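PmoF1 (Methylocystis sp. ATCC 49242, PDB 6P1E) binds copper through its PCuAC domain, here as a copper(II)-bound dimer, and probably serves as a copper chaperone in a methane-oxidizing bacterium. Local coordinates at residues 5-19 with 107-121. Residues are numbered along the deposited sequence; the frame is centred on the assembly and turned at random.
Sequences YDVGKLKVEHPWLRA and FEKAGEVVIDAAIDA. With CU (copper (II) ion), chain E.
With CG opposite its carbonyl carbon (chi1 -58°), Tyr5 lays its ring across Ile115, whose own CG2, likewise opposite the carbonyl carbon, reaches one ring face in a CH-pi contact 3.8 Å from the centroid. Beyond the ring, Tyr5 OH accepts the backbone N-H of Asp116 at 3.0 Å. An alanine here would probably leave that N-H without this acceptor and uncover the CG2 methyl of Ile115. Val7 sets its CB against that of Val113 and turns CG1 to the Phe107 ring, while Leu10 CD1 comes over one face of that ring, 3.7 Å from the centroid. These residues join the hairpin of strands 4-7 and 10-13, closed by a type II' turn from Val7 to Leu10, to strand 111-120 in the beta-rich PCuAC domain. The chain turns a corner at His14, whose NE2 binds copper at 2.0 Å together with His34 of the second subunit. Past it, Trp16 to Arg18 pair in parallel with Ala118 to Asp120; the backbone of Leu17 bonds at both ends, its N donating to Ala118 O (3.0 Å) and its O accepting from Asp120 N (2.8 Å). The Arg18 chain, bent at chi2 and chi3, lies alongside Asp120 in a side-on salt bridge: NH2 (2.9 Å) meets OD2 nearly along its C-O bond and NE comes from the anti side, the carboxylate plane turned 61° from the guanidinium.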
ATOM      1  N   TYR B   5       8.159   6.988   8.230  1.00 17.45           N
ATOM      2  CA  TYR B   5       8.437   8.256   8.892  1.00 16.81           C
ATOM      3  C   TYR B   5       7.691   8.326  10.214  1.00 16.33           C
ATOM      4  O   TYR B   5       6.490   8.070  10.275  1.00 15.54           O
ATOM      5  CB  TYR B   5       8.049   9.421   7.984  1.00 15.78           C
ATOM      6  CG  TYR B   5       8.764   9.380   6.656  1.00 16.41           C
ATOM      7  CD1 TYR B   5       9.961  10.056   6.472  1.00 17.15           C
ATOM      8  CD2 TYR B   5       8.250   8.653   5.591  1.00 16.53           C
ATOM      9  CE1 TYR B   5      10.624  10.014   5.262  1.00 18.11           C
ATOM     10  CE2 TYR B   5       8.906   8.604   4.377  1.00 17.21           C
ATOM     11  CZ  TYR B   5      10.092   9.289   4.218  1.00 18.87           C
ATOM     12  OH  TYR B   5      10.752   9.246   3.011  1.00 24.24           O
ATOM     13  N   ASP B   6       8.414   8.692  11.266  1.00 17.00           N
ATOM     14  CA  ASP B   6       7.833   8.812  12.595  1.00 16.78           C
ATOM     15  C   ASP B   6       7.603  10.276  12.916  1.00 15.75           C
ATOM     16  O   ASP B   6       8.450  11.121  12.627  1.00 16.21           O
ATOM     17  CB  ASP B   6       8.750   8.195  13.653  1.00 18.73           C
ATOM     18  CG  ASP B   6       9.069   6.737  13.377  1.00 38.99           C
ATOM     19  OD1 ASP B   6       8.128   5.930  13.257  1.00 36.87           O
ATOM     20  OD2 ASP B   6      10.267   6.402  13.278  1.00 61.09           O
ATOM     21  N   VAL B   7       6.437  10.579  13.477  1.00 14.56           N
ATOM     22  CA  VAL B   7       6.189  11.901  14.044  1.00 13.88           C
ATOM     23  C   VAL B   7       5.305  11.740  15.281  1.00 13.41           C
ATOM     24  O   VAL B   7       4.221  11.156  15.218  1.00 12.59           O
ATOM     25  CB  VAL B   7       5.546  12.858  13.005  1.00 35.93           C
ATOM     26  CG1 VAL B   7       4.217  12.313  12.480  1.00 30.41           C
ATOM     27  CG2 VAL B   7       5.376  14.254  13.594  1.00 48.28           C
ATOM     28  N   GLY B   8       5.787  12.241  16.413  1.00 19.88           N
ATOM     29  CA  GLY B   8       5.150  11.953  17.684  1.00 19.69           C
ATOM     30  C   GLY B   8       5.029  10.449  17.847  1.00 18.18           C
ATOM     31  O   GLY B   8       6.003   9.719  17.650  1.00 19.86           O
ATOM     32  N   LYS B   9       3.830   9.985  18.184  1.00 17.82           N
ATOM     33  CA  LYS B   9       3.567   8.554  18.319  1.00 18.19           C
ATOM     34  C   LYS B   9       2.872   7.998  17.081  1.00 17.80           C
ATOM     35  O   LYS B   9       2.312   6.902  17.113  1.00 15.81           O
ATOM     36  CB  LYS B   9       2.731   8.281  19.568  1.00 20.49           C
ATOM     37  CG  LYS B   9       3.461   8.619  20.856  1.00 23.83           C
ATOM     38  CD  LYS B   9       2.701   8.138  22.077  1.00 38.40           C
ATOM     39  CE  LYS B   9       3.421   8.517  23.361  1.00 59.72           C
ATOM     40  NZ  LYS B   9       4.819   7.999  23.404  1.00 71.61           N
ATOM     41  N   LEU B  10       2.903   8.767  15.995  1.00 13.43           N
ATOM     42  CA  LEU B  10       2.393   8.309  14.707  1.00 11.27           C
ATOM     43  C   LEU B  10       3.512   7.715  13.864  1.00 10.69           C
ATOM     44  O   LEU B  10       4.669   8.123  13.970  1.00 11.56           O
ATOM     45  CB  LEU B  10       1.733   9.451  13.927  1.00 13.40           C
ATOM     46  CG  LEU B  10       0.712  10.319  14.665  1.00 20.40           C
ATOM     47  CD1 LEU B  10       0.161  11.382  13.724  1.00 14.89           C
ATOM     48  CD2 LEU B  10      -0.406   9.467  15.231  1.00 15.59           C
ATOM     49  N   LYS B  11       3.156   6.755  13.022  1.00  9.61           N
ATOM     50  CA  LYS B  11       4.081   6.228  12.030  1.00  9.51           C
ATOM     51  C   LYS B  11       3.404   6.283  10.676  1.00 10.54           C
ATOM     52  O   LYS B  11       2.296   5.772  10.509  1.00 10.07           O
ATOM     53  CB  LYS B  11       4.508   4.797  12.359  1.00 16.15           C
ATOM     54  CG  LYS B  11       5.235   4.651  13.684  1.00 36.00           C
ATOM     55  CD  LYS B  11       6.053   3.370  13.726  1.00 53.14           C
ATOM     56  CE  LYS B  11       6.768   3.211  15.058  1.00 59.04           C
ATOM     57  NZ  LYS B  11       7.462   1.899  15.182  1.00 68.68           N
ATOM     58  N   VAL B  12       4.076   6.909   9.718  1.00  6.97           N
ATOM     59  CA  VAL B  12       3.597   6.955   8.347  1.00  6.08           C
ATOM     60  C   VAL B  12       4.426   5.952   7.571  1.00  6.82           C
ATOM     61  O   VAL B  12       5.625   6.147   7.372  1.00  8.95           O
ATOM     62  CB  VAL B  12       3.734   8.360   7.735  1.00  9.02           C
ATOM     63  CG1 VAL B  12       3.260   8.369   6.285  1.00  9.72           C
ATOM     64  CG2 VAL B  12       2.959   9.375   8.563  1.00 12.66           C
ATOM     65  N   GLU B  13       3.773   4.897   7.100  1.00  6.54           N
ATOM     66  CA  GLU B  13       4.481   3.781   6.505  1.00  7.05           C
ATOM     67  C   GLU B  13       4.214   3.705   5.011  1.00  5.17           C
ATOM     68  O   GLU B  13       3.085   3.842   4.543  1.00  7.08           O
ATOM     69  CB  GLU B  13       4.088   2.475   7.206  1.00  9.61           C
ATOM     70  CG  GLU B  13       4.434   2.489   8.693  1.00  9.67           C
ATOM     71  CD  GLU B  13       4.119   1.186   9.406  1.00 30.81           C
ATOM     72  OE1 GLU B  13       3.763   0.204   8.729  1.00 17.80           O
ATOM     73  OE2 GLU B  13       4.229   1.144  10.650  1.00 19.75           O
ATOM     74  N   HIS B  14       5.308   3.519   4.283  1.00  5.57           N
ATOM     75  CA  HIS B  14       5.315   3.338   2.842  1.00  7.54           C
ATOM     76  C   HIS B  14       4.396   4.303   2.098  1.00  5.39           C
ATOM     77  O   HIS B  14       3.511   3.886   1.345  1.00  5.58           O
ATOM     78  CB  HIS B  14       4.961   1.905   2.481  1.00  5.89           C
ATOM     79  CG  HIS B  14       5.466   1.518   1.134  1.00  7.41           C
ATOM     80  ND1 HIS B  14       4.864   1.944  -0.028  1.00 11.74           N
ATOM     81  CD2 HIS B  14       6.555   0.809   0.759  1.00  8.39           C
ATOM     82  CE1 HIS B  14       5.542   1.486  -1.062  1.00  9.00           C
ATOM     83  NE2 HIS B  14       6.574   0.792  -0.611  1.00  8.89           N
ATOM     84  N   PRO B  15       4.601   5.608   2.306  1.00  5.90           N
ATOM     85  CA  PRO B  15       3.863   6.593   1.512  1.00  6.92           C
ATOM     86  C   PRO B  15       4.157   6.434   0.029  1.00  7.81           C
ATOM     87  O   PRO B  15       5.311   6.250  -0.358  1.00  8.00           O
ATOM     88  CB  PRO B  15       4.388   7.931   2.035  1.00  7.26           C
ATOM     89  CG  PRO B  15       5.754   7.618   2.540  1.00  9.22           C
ATOM     90  CD  PRO B  15       5.665   6.233   3.110  1.00  8.04           C
ATOM     91  N   TRP B  16       3.118   6.495  -0.791  1.00  6.98           N
ATOM     92  CA  TRP B  16       3.284   6.348  -2.226  1.00  8.19           C
ATOM     93  C   TRP B  16       2.165   7.049  -2.968  1.00  9.42           C
ATOM     94  O   TRP B  16       1.158   7.430  -2.382  1.00 10.02           O
ATOM     95  CB  TRP B  16       3.336   4.873  -2.632  1.00  8.04           C
ATOM     96  CG  TRP B  16       2.060   4.093  -2.427  1.00  7.57           C
ATOM     97  CD1 TRP B  16       1.519   3.692  -1.240  1.00  6.68           C
ATOM     98  CD2 TRP B  16       1.188   3.593  -3.450  1.00  8.80           C
ATOM     99  NE1 TRP B  16       0.360   2.986  -1.459  1.00  7.55           N
ATOM    100  CE2 TRP B  16       0.135   2.909  -2.811  1.00  8.44           C
ATOM    101  CE3 TRP B  16       1.191   3.664  -4.847  1.00 10.64           C
ATOM    102  CZ2 TRP B  16      -0.902   2.304  -3.513  1.00  9.88           C
ATOM    103  CZ3 TRP B  16       0.162   3.062  -5.543  1.00 11.98           C
ATOM    104  CH2 TRP B  16      -0.869   2.390  -4.877  1.00 11.61           C
ATOM    105  N   LEU B  17       2.350   7.226  -4.266  1.00 11.36           N
ATOM    106  CA  LEU B  17       1.297   7.815  -5.073  1.00 14.43           C
ATOM    107  C   LEU B  17       1.246   7.196  -6.448  1.00 19.05           C
ATOM    108  O   LEU B  17       2.248   6.694  -6.962  1.00 15.57           O
ATOM    109  CB  LEU B  17       1.489   9.325  -5.186  1.00 21.25           C
ATOM    110  CG  LEU B  17       2.798   9.794  -5.813  1.00 17.61           C
ATOM    111  CD1 LEU B  17       2.521  10.553  -7.102  1.00 33.96           C
ATOM    112  CD2 LEU B  17       3.566  10.659  -4.827  1.00 39.20           C
ATOM    113  N   ARG B  18       0.055   7.235  -7.030  1.00 16.91           N
ATOM    114  CA  ARG B  18      -0.140   6.802  -8.396  1.00 21.36           C
ATOM    115  C   ARG B  18      -0.100   8.030  -9.286  1.00 30.23           C
ATOM    116  O   ARG B  18      -0.929   8.931  -9.149  1.00 24.18           O
ATOM    117  CB  ARG B  18      -1.464   6.058  -8.546  1.00 27.54           C
ATOM    118  CG  ARG B  18      -1.688   5.475  -9.927  1.00 40.86           C
ATOM    119  CD  ARG B  18      -2.507   4.206  -9.838  1.00 58.35           C
ATOM    120  NE  ARG B  18      -1.729   3.100  -9.284  1.00 55.22           N
ATOM    121  CZ  ARG B  18      -2.240   2.091  -8.584  1.00 42.63           C
ATOM    122  NH1 ARG B  18      -3.541   2.039  -8.329  1.00 50.70           N
ATOM    123  NH2 ARG B  18      -1.445   1.133  -8.128  1.00 42.34           N
ATOM    124  N   ALA B  19       0.881   8.065 -10.181  1.00 37.24           N
ATOM    125  CA  ALA B  19       1.110   9.223 -11.033  1.00 38.04           C
ATOM    126  C   ALA B  19      -0.098   9.479 -11.924  1.00 41.36           C
ATOM    127  O   ALA B  19      -0.899   8.572 -12.158  1.00 39.32           O
ATOM    128  CB  ALA B  19       2.356   9.019 -11.874  1.00 39.91           C
ATOM    129  N   PHE B 107      -0.263  17.086  10.812  1.00 18.94           N
ATOM    130  CA  PHE B 107      -1.166  16.461  11.769  1.00 18.91           C
ATOM    131  C   PHE B 107      -1.569  17.484  12.822  1.00 19.95           C
ATOM    132  O   PHE B 107      -0.745  18.293  13.248  1.00 20.44           O
ATOM    133  CB  PHE B 107      -0.504  15.245  12.415  1.00 18.34           C
ATOM    134  CG  PHE B 107      -0.159  14.158  11.439  1.00 17.59           C
ATOM    135  CD1 PHE B 107      -1.106  13.217  11.064  1.00 17.73           C
ATOM    136  CD2 PHE B 107       1.107  14.087  10.881  1.00 17.16           C
ATOM    137  CE1 PHE B 107      -0.792  12.216  10.161  1.00 17.28           C
ATOM    138  CE2 PHE B 107       1.428  13.089   9.977  1.00 16.58           C
ATOM    139  CZ  PHE B 107       0.477  12.154   9.616  1.00 16.54           C
ATOM    140  N   GLU B 108      -2.835  17.455  13.231  1.00 20.66           N
ATOM    141  CA  GLU B 108      -3.363  18.459  14.157  1.00 21.85           C
ATOM    142  C   GLU B 108      -2.556  18.543  15.452  1.00 21.81           C
ATOM    143  O   GLU B 108      -2.265  19.639  15.933  1.00 22.70           O
ATOM    144  CB  GLU B 108      -4.830  18.177  14.490  1.00 22.93           C
ATOM    145  CG  GLU B 108      -5.448  19.236  15.406  1.00 33.13           C
ATOM    146  CD  GLU B 108      -6.916  18.994  15.700  1.00 57.66           C
ATOM    147  OE1 GLU B 108      -7.341  17.819  15.716  1.00 57.31           O
ATOM    148  OE2 GLU B 108      -7.646  19.985  15.918  1.00 70.97           O
ATOM    149  N   LYS B 109      -2.215  17.389  16.018  1.00 21.29           N
ATOM    150  CA  LYS B 109      -1.503  17.334  17.294  1.00 21.84           C
ATOM    151  C   LYS B 109      -0.001  17.084  17.120  1.00 24.97           C
ATOM    152  O   LYS B 109       0.820  17.757  17.740  1.00 24.97           O
ATOM    153  CB  LYS B 109      -2.097  16.240  18.185  1.00 22.54           C
ATOM    154  CG  LYS B 109      -3.596  16.361  18.433  1.00 34.02           C
ATOM    155  CD  LYS B 109      -3.945  17.614  19.219  1.00 49.50           C
ATOM    156  CE  LYS B 109      -5.442  17.706  19.473  1.00 55.17           C
ATOM    157  NZ  LYS B 109      -5.811  18.916  20.256  1.00 69.34           N
ATOM    158  N   ALA B 110       0.351  16.120  16.274  1.00 20.91           N
ATOM    159  CA  ALA B 110       1.741  15.682  16.148  1.00 20.97           C
ATOM    160  C   ALA B 110       2.614  16.670  15.374  1.00 31.87           C
ATOM    161  O   ALA B 110       3.841  16.614  15.452  1.00 22.07           O
ATOM    162  CB  ALA B 110       1.791  14.315  15.478  1.00 20.30           C
ATOM    163  N   GLY B 111       1.981  17.578  14.641  1.00 19.72           N
ATOM    164  CA  GLY B 111       2.696  18.578  13.870  1.00 24.42           C
ATOM    165  C   GLY B 111       3.067  18.092  12.482  1.00 18.96           C
ATOM    166  O   GLY B 111       2.416  17.201  11.935  1.00 19.75           O
ATOM    167  N   GLU B 112       4.115  18.685  11.916  1.00 20.37           N
ATOM    168  CA  GLU B 112       4.489  18.440  10.526  1.00 19.84           C
ATOM    169  C   GLU B 112       5.602  17.400  10.393  1.00 17.94           C
ATOM    170  O   GLU B 112       6.481  17.301  11.251  1.00 19.89           O
ATOM    171  CB  GLU B 112       4.919  19.754   9.867  1.00 30.25           C
ATOM    172  CG  GLU B 112       3.855  20.842   9.942  1.00 35.76           C
ATOM    173  CD  GLU B 112       4.188  22.061   9.104  1.00 51.60           C
ATOM    174  OE1 GLU B 112       5.347  22.181   8.663  1.00 65.17           O
ATOM    175  OE2 GLU B 112       3.291  22.904   8.889  1.00 45.34           O
ATOM    176  N   VAL B 113       5.544  16.617   9.320  1.00 17.49           N
ATOM    177  CA  VAL B 113       6.618  15.691   8.984  1.00 15.80           C
ATOM    178  C   VAL B 113       6.848  15.722   7.475  1.00 16.45           C
ATOM    179  O   VAL B 113       5.902  15.659   6.692  1.00 16.92           O
ATOM    180  CB  VAL B 113       6.318  14.248   9.468  1.00 13.68           C
ATOM    181  CG1 VAL B 113       5.028  13.706   8.856  1.00 13.19           C
ATOM    182  CG2 VAL B 113       7.497  13.323   9.160  1.00 18.04           C
ATOM    183  N   VAL B 114       8.107  15.863   7.073  1.00 19.07           N
ATOM    184  CA  VAL B 114       8.461  15.834   5.660  1.00 18.65           C
ATOM    185  C   VAL B 114       8.743  14.399   5.246  1.00 19.01           C
ATOM    186  O   VAL B 114       9.493  13.684   5.915  1.00 20.01           O
ATOM    187  CB  VAL B 114       9.683  16.717   5.355  1.00 21.74           C
ATOM    188  CG1 VAL B 114      10.074  16.616   3.884  1.00 23.01           C
ATOM    189  CG2 VAL B 114       9.398  18.163   5.729  1.00 24.24           C
ATOM    190  N   ILE B 115       8.146  13.990   4.132  1.00 19.81           N
ATOM    191  CA  ILE B 115       8.292  12.632   3.637  1.00 17.99           C
ATOM    192  C   ILE B 115       8.720  12.645   2.181  1.00 17.17           C
ATOM    193  O   ILE B 115       8.606  13.663   1.500  1.00 19.41           O
ATOM    194  CB  ILE B 115       6.977  11.833   3.768  1.00 17.89           C
ATOM    195  CG1 ILE B 115       5.883  12.432   2.875  1.00 18.02           C
ATOM    196  CG2 ILE B 115       6.524  11.806   5.223  1.00 19.37           C
ATOM    197  CD1 ILE B 115       4.638  11.580   2.775  1.00 32.55           C
ATOM    198  N   ASP B 116       9.213  11.504   1.720  1.00 17.61           N
ATOM    199  CA  ASP B 116       9.505  11.298   0.313  1.00 17.03           C
ATOM    200  C   ASP B 116       8.626  10.154  -0.166  1.00 16.66           C
ATOM    201  O   ASP B 116       8.835   9.001   0.208  1.00 20.77           O
ATOM    202  CB  ASP B 116      10.989  10.993   0.101  1.00 18.88           C
ATOM    203  CG  ASP B 116      11.356  10.855  -1.364  1.00 48.69           C
ATOM    204  OD1 ASP B 116      10.691  11.493  -2.207  1.00 47.81           O
ATOM    205  OD2 ASP B 116      12.315  10.116  -1.672  1.00 71.57           O
ATOM    206  N   ALA B 117       7.624  10.483  -0.973  1.00 16.05           N
ATOM    207  CA  ALA B 117       6.673   9.489  -1.443  1.00 15.43           C
ATOM    208  C   ALA B 117       7.201   8.811  -2.694  1.00 19.81           C
ATOM    209  O   ALA B 117       7.716   9.461  -3.601  1.00 21.17           O
ATOM    210  CB  ALA B 117       5.322  10.128  -1.713  1.00 16.53           C
ATOM    211  N   ALA B 118       7.085   7.493  -2.730  1.00 14.97           N
ATOM    212  CA  ALA B 118       7.531   6.739  -3.885  1.00 16.06           C
ATOM    213  C   ALA B 118       6.450   6.783  -4.975  1.00 17.75           C
ATOM    214  O   ALA B 118       5.260   6.859  -4.670  1.00 16.18           O
ATOM    215  CB  ALA B 118       7.866   5.340  -3.471  1.00 22.65           C
ATOM    216  N   ILE B 119       6.860   6.756  -6.241  1.00 19.92           N
ATOM    217  CA  ILE B 119       5.927   6.984  -7.345  1.00 19.12           C
ATOM    218  C   ILE B 119       5.609   5.743  -8.183  1.00 19.66           C
ATOM    219  O   ILE B 119       6.503   5.094  -8.719  1.00 21.08           O
ATOM    220  CB  ILE B 119       6.473   8.087  -8.280  1.00 21.24           C
ATOM    221  CG1 ILE B 119       6.634   9.391  -7.494  1.00 21.43           C
ATOM    222  CG2 ILE B 119       5.547   8.298  -9.481  1.00 23.08           C
ATOM    223  CD1 ILE B 119       7.328  10.489  -8.255  1.00 33.06           C
ATOM    224  N   ASP B 120       4.317   5.421  -8.254  1.00 19.71           N
ATOM    225  CA  ASP B 120       3.778   4.393  -9.148  1.00 20.88           C
ATOM    226  C   ASP B 120       3.227   5.048 -10.424  1.00 25.48           C
ATOM    227  O   ASP B 120       2.231   5.763 -10.345  1.00 25.02           O
ATOM    228  CB  ASP B 120       2.658   3.612  -8.451  1.00 20.56           C
ATOM    229  CG  ASP B 120       2.331   2.300  -9.143  1.00 33.60           C
ATOM    230  OD1 ASP B 120       3.231   1.709  -9.775  1.00 31.99           O
ATOM    231  OD2 ASP B 120       1.168   1.854  -9.040  1.00 29.64           O
ATOM    232  N   ALA B 121       3.845   4.817 -11.583  1.00 34.79           N
ATOM    233  CA  ALA B 121       3.365   5.417 -12.840  1.00 37.06           C
ATOM    234  C   ALA B 121       2.762   4.507 -13.943  1.00 65.05           C
ATOM    235  O   ALA B 121       1.939   5.005 -14.708  1.00 80.31           O
ATOM    236  CB  ALA B 121       4.493   6.207 -13.461  1.00 55.82           C
TER
HETATM  237 CU    CU E 203       7.897   0.177  -2.027  1.00 17.30          CU
HETATM  238  O   HOH W   1       9.521   6.850   1.170  1.00 25.66           O
HETATM  239  O   HOH W   2      -0.606   5.921 -13.457  1.00 34.16           O